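WR4 (Caenorhabditis elegans, PDB 1M1S) is a sperm-specific relative of the major sperm protein with an immunoglobulin-like beta fold, whose precise function is not established. Local coordinates at residues P76-K81 with I110-A116. Residues are numbered along the deposited sequence; the frame is centred on the assembly and turned at random.
Sequences PPKEDK and IVKLIAA
Glu79 and Ile114 face each other as a non-hydrogen-bonded antiparallel pair, their side chains side by side and pointing the same way. Glu79 CG sits beside the backbone N, anti to the carbonyl carbon (chi1 -63°), and the chain stays extended beyond it; CG rests 3.8 Å and OE2 3.9 Å from Ile114 CG2, both meeting the isoleucine's hydrocarbon. Further along this face the Lys81 chain slants across Ile110, Lys81 CB lying 4.0 Å from Ile110 CG2. On the reverse face Asp80 and Leu113 form the hydrogen-bonded pair. Their backbones bond reciprocally, Asp80 N to Leu113 O at 2.7 Å and Leu113 N to Asp80 O at the same length, and Leu113 CB comes within 3.5 Å of Asp80 O. Ala115 N extends the pairing to Lys78 O (2.9 Å). Lys78 turns forward along the chain, NZ donating to Glu79 O (2.8 Å), while Asp80 OD1 accepts from Ser46 OG. This antiparallel pairing within the immunoglobulin-like MSP fold joins the start of strand 79-89 to the end of 107-115, the chain's last strand, which Gly18 and Tyr20 of strand 11-20 also bond; Tyr51 of strand 51-60 packs against Asp80, Leu113 and Ala115.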
ATOM      1  N   PRO A  76      16.296  -5.938  13.240  1.00 35.00           N
ATOM      2  CA  PRO A  76      15.917  -7.098  14.051  1.00 35.00           C
ATOM      3  C   PRO A  76      14.810  -7.934  13.456  1.00 35.00           C
ATOM      4  O   PRO A  76      13.951  -7.413  12.748  1.00 35.00           O
ATOM      5  CB  PRO A  76      15.386  -6.446  15.322  1.00 35.00           C
ATOM      6  CG  PRO A  76      14.759  -5.198  14.826  1.00 35.00           C
ATOM      7  CD  PRO A  76      15.802  -4.698  13.857  1.00 35.00           C
ATOM      8  N   PRO A  77      14.816  -9.245  13.735  1.00 35.00           N
ATOM      9  CA  PRO A  77      13.764 -10.121  13.217  1.00 35.00           C
ATOM     10  C   PRO A  77      12.439  -9.929  13.982  1.00 35.00           C
ATOM     11  O   PRO A  77      12.273 -10.426  15.102  1.00 35.00           O
ATOM     12  CB  PRO A  77      14.330 -11.529  13.459  1.00 35.00           C
ATOM     13  CG  PRO A  77      15.237 -11.338  14.614  1.00 35.00           C
ATOM     14  CD  PRO A  77      15.934 -10.052  14.241  1.00 35.00           C
ATOM     15  N   LYS A  78      11.519  -9.175  13.389  1.00 35.00           N
ATOM     16  CA  LYS A  78      10.209  -8.946  13.983  1.00 35.00           C
ATOM     17  C   LYS A  78       9.163  -8.780  12.894  1.00 35.00           C
ATOM     18  O   LYS A  78       9.462  -8.826  11.709  1.00 35.00           O
ATOM     19  CB  LYS A  78      10.208  -7.713  14.896  1.00 35.00           C
ATOM     20  CG  LYS A  78      10.335  -6.399  14.185  1.00 35.00           C
ATOM     21  CD  LYS A  78      10.300  -5.251  15.175  1.00 35.00           C
ATOM     22  CE  LYS A  78       8.933  -4.547  15.236  1.00 35.00           C
ATOM     23  NZ  LYS A  78       7.800  -5.346  15.779  1.00 35.00           N
ATOM     24  N   GLU A  79       7.927  -8.599  13.314  1.00 35.00           N
ATOM     25  CA  GLU A  79       6.840  -8.412  12.394  1.00 35.00           C
ATOM     26  C   GLU A  79       6.364  -6.960  12.463  1.00 35.00           C
ATOM     27  O   GLU A  79       6.409  -6.323  13.534  1.00 35.00           O
ATOM     28  CB  GLU A  79       5.733  -9.408  12.728  1.00 35.00           C
ATOM     29  CG  GLU A  79       6.212 -10.855  12.559  1.00 35.00           C
ATOM     30  CD  GLU A  79       5.144 -11.909  12.815  1.00 35.00           C
ATOM     31  OE1 GLU A  79       3.960 -11.555  13.051  1.00 35.00           O
ATOM     32  OE2 GLU A  79       5.505 -13.109  12.786  1.00 35.00           O
ATOM     33  N   ASP A  80       5.980  -6.430  11.300  1.00 35.00           N
ATOM     34  CA  ASP A  80       5.477  -5.062  11.168  1.00 35.00           C
ATOM     35  C   ASP A  80       4.343  -5.061  10.159  1.00 35.00           C
ATOM     36  O   ASP A  80       4.054  -6.094   9.559  1.00 35.00           O
ATOM     37  CB  ASP A  80       6.598  -4.143  10.706  1.00 35.00           C
ATOM     38  CG  ASP A  80       7.537  -3.792  11.819  1.00 35.00           C
ATOM     39  OD1 ASP A  80       7.136  -2.999  12.684  1.00 35.00           O
ATOM     40  OD2 ASP A  80       8.659  -4.325  11.847  1.00 35.00           O
ATOM     41  N   LYS A  81       3.694  -3.921   9.950  1.00 35.00           N
ATOM     42  CA  LYS A  81       2.604  -3.889   8.973  1.00 35.00           C
ATOM     43  C   LYS A  81       2.515  -2.595   8.172  1.00 35.00           C
ATOM     44  O   LYS A  81       3.061  -1.555   8.554  1.00 35.00           O
ATOM     45  CB  LYS A  81       1.257  -4.132   9.648  1.00 35.00           C
ATOM     46  CG  LYS A  81       0.896  -3.053  10.657  1.00 35.00           C
ATOM     47  CD  LYS A  81      -0.510  -3.187  11.143  1.00 35.00           C
ATOM     48  CE  LYS A  81      -0.700  -2.337  12.352  1.00 35.00           C
ATOM     49  NZ  LYS A  81      -2.134  -2.298  12.634  1.00 35.00           N
ATOM     50  N   ILE A 110      -4.354  -4.671   5.236  1.00 35.00           N
ATOM     51  CA  ILE A 110      -3.157  -4.734   6.083  1.00 35.00           C
ATOM     52  C   ILE A 110      -2.121  -5.689   5.518  1.00 35.00           C
ATOM     53  O   ILE A 110      -2.302  -6.899   5.570  1.00 35.00           O
ATOM     54  CB  ILE A 110      -3.506  -5.210   7.559  1.00 35.00           C
ATOM     55  CG1 ILE A 110      -4.196  -4.091   8.334  1.00 35.00           C
ATOM     56  CG2 ILE A 110      -2.255  -5.647   8.339  1.00 35.00           C
ATOM     57  CD1 ILE A 110      -4.636  -4.483   9.745  1.00 35.00           C
ATOM     58  N   VAL A 111      -1.031  -5.168   4.980  1.00 35.00           N
ATOM     59  CA  VAL A 111       0.004  -6.060   4.484  1.00 35.00           C
ATOM     60  C   VAL A 111       0.973  -6.351   5.641  1.00 35.00           C
ATOM     61  O   VAL A 111       1.525  -5.430   6.260  1.00 35.00           O
ATOM     62  CB  VAL A 111       0.754  -5.440   3.315  1.00 35.00           C
ATOM     63  CG1 VAL A 111       1.661  -6.479   2.649  1.00 35.00           C
ATOM     64  CG2 VAL A 111      -0.245  -4.818   2.336  1.00 35.00           C
ATOM     65  N   LYS A 112       1.118  -7.632   5.970  1.00 35.00           N
ATOM     66  CA  LYS A 112       2.009  -8.047   7.042  1.00 35.00           C
ATOM     67  C   LYS A 112       3.421  -7.992   6.514  1.00 35.00           C
ATOM     68  O   LYS A 112       3.642  -8.183   5.329  1.00 35.00           O
ATOM     69  CB  LYS A 112       1.714  -9.484   7.444  1.00 35.00           C
ATOM     70  CG  LYS A 112       0.261  -9.820   7.680  1.00 35.00           C
ATOM     71  CD  LYS A 112       0.157 -11.236   8.256  1.00 35.00           C
ATOM     72  CE  LYS A 112      -1.138 -11.448   9.022  1.00 35.00           C
ATOM     73  NZ  LYS A 112      -1.100 -12.589   9.979  1.00 35.00           N
ATOM     74  N   LEU A 113       4.372  -7.683   7.383  1.00 35.00           N
ATOM     75  CA  LEU A 113       5.780  -7.646   6.995  1.00 35.00           C
ATOM     76  C   LEU A 113       6.583  -8.403   8.074  1.00 35.00           C
ATOM     77  O   LEU A 113       6.890  -7.870   9.150  1.00 35.00           O
ATOM     78  CB  LEU A 113       6.262  -6.199   6.807  1.00 35.00           C
ATOM     79  CG  LEU A 113       5.568  -5.311   5.751  1.00 35.00           C
ATOM     80  CD1 LEU A 113       6.101  -3.885   5.816  1.00 35.00           C
ATOM     81  CD2 LEU A 113       5.710  -5.888   4.340  1.00 35.00           C
ATOM     82  N   ILE A 114       6.844  -9.681   7.794  1.00 35.00           N
ATOM     83  CA  ILE A 114       7.575 -10.571   8.701  1.00 35.00           C
ATOM     84  C   ILE A 114       9.039 -10.649   8.296  1.00 35.00           C
ATOM     85  O   ILE A 114       9.356 -11.102   7.202  1.00 35.00           O
ATOM     86  CB  ILE A 114       7.015 -12.019   8.663  1.00 35.00           C
ATOM     87  CG1 ILE A 114       5.508 -12.043   8.949  1.00 35.00           C
ATOM     88  CG2 ILE A 114       7.760 -12.871   9.669  1.00 35.00           C
ATOM     89  CD1 ILE A 114       4.834 -13.396   8.628  1.00 35.00           C
ATOM     90  N   ALA A 115       9.925 -10.216   9.184  1.00 35.00           N
ATOM     91  CA  ALA A 115      11.360 -10.249   8.918  1.00 35.00           C
ATOM     92  C   ALA A 115      11.958 -11.245   9.873  1.00 35.00           C
ATOM     93  O   ALA A 115      11.900 -11.063  11.076  1.00 35.00           O
ATOM     94  CB  ALA A 115      11.963  -8.890   9.149  1.00 35.00           C
ATOM     95  N   ALA A 116      12.500 -12.327   9.348  1.00 35.00           N
ATOM     96  CA  ALA A 116      13.081 -13.332  10.217  1.00 35.00           C
ATOM     97  C   ALA A 116      14.290 -14.012   9.616  1.00 35.00           C
ATOM     98  O   ALA A 116      15.299 -13.308   9.411  1.00 35.00           O
ATOM     99  CB  ALA A 116      12.025 -14.355  10.617  1.00 35.00           C
ATOM    100  OXT ALA A 116      14.234 -15.245   9.401  1.00 35.00           O
TER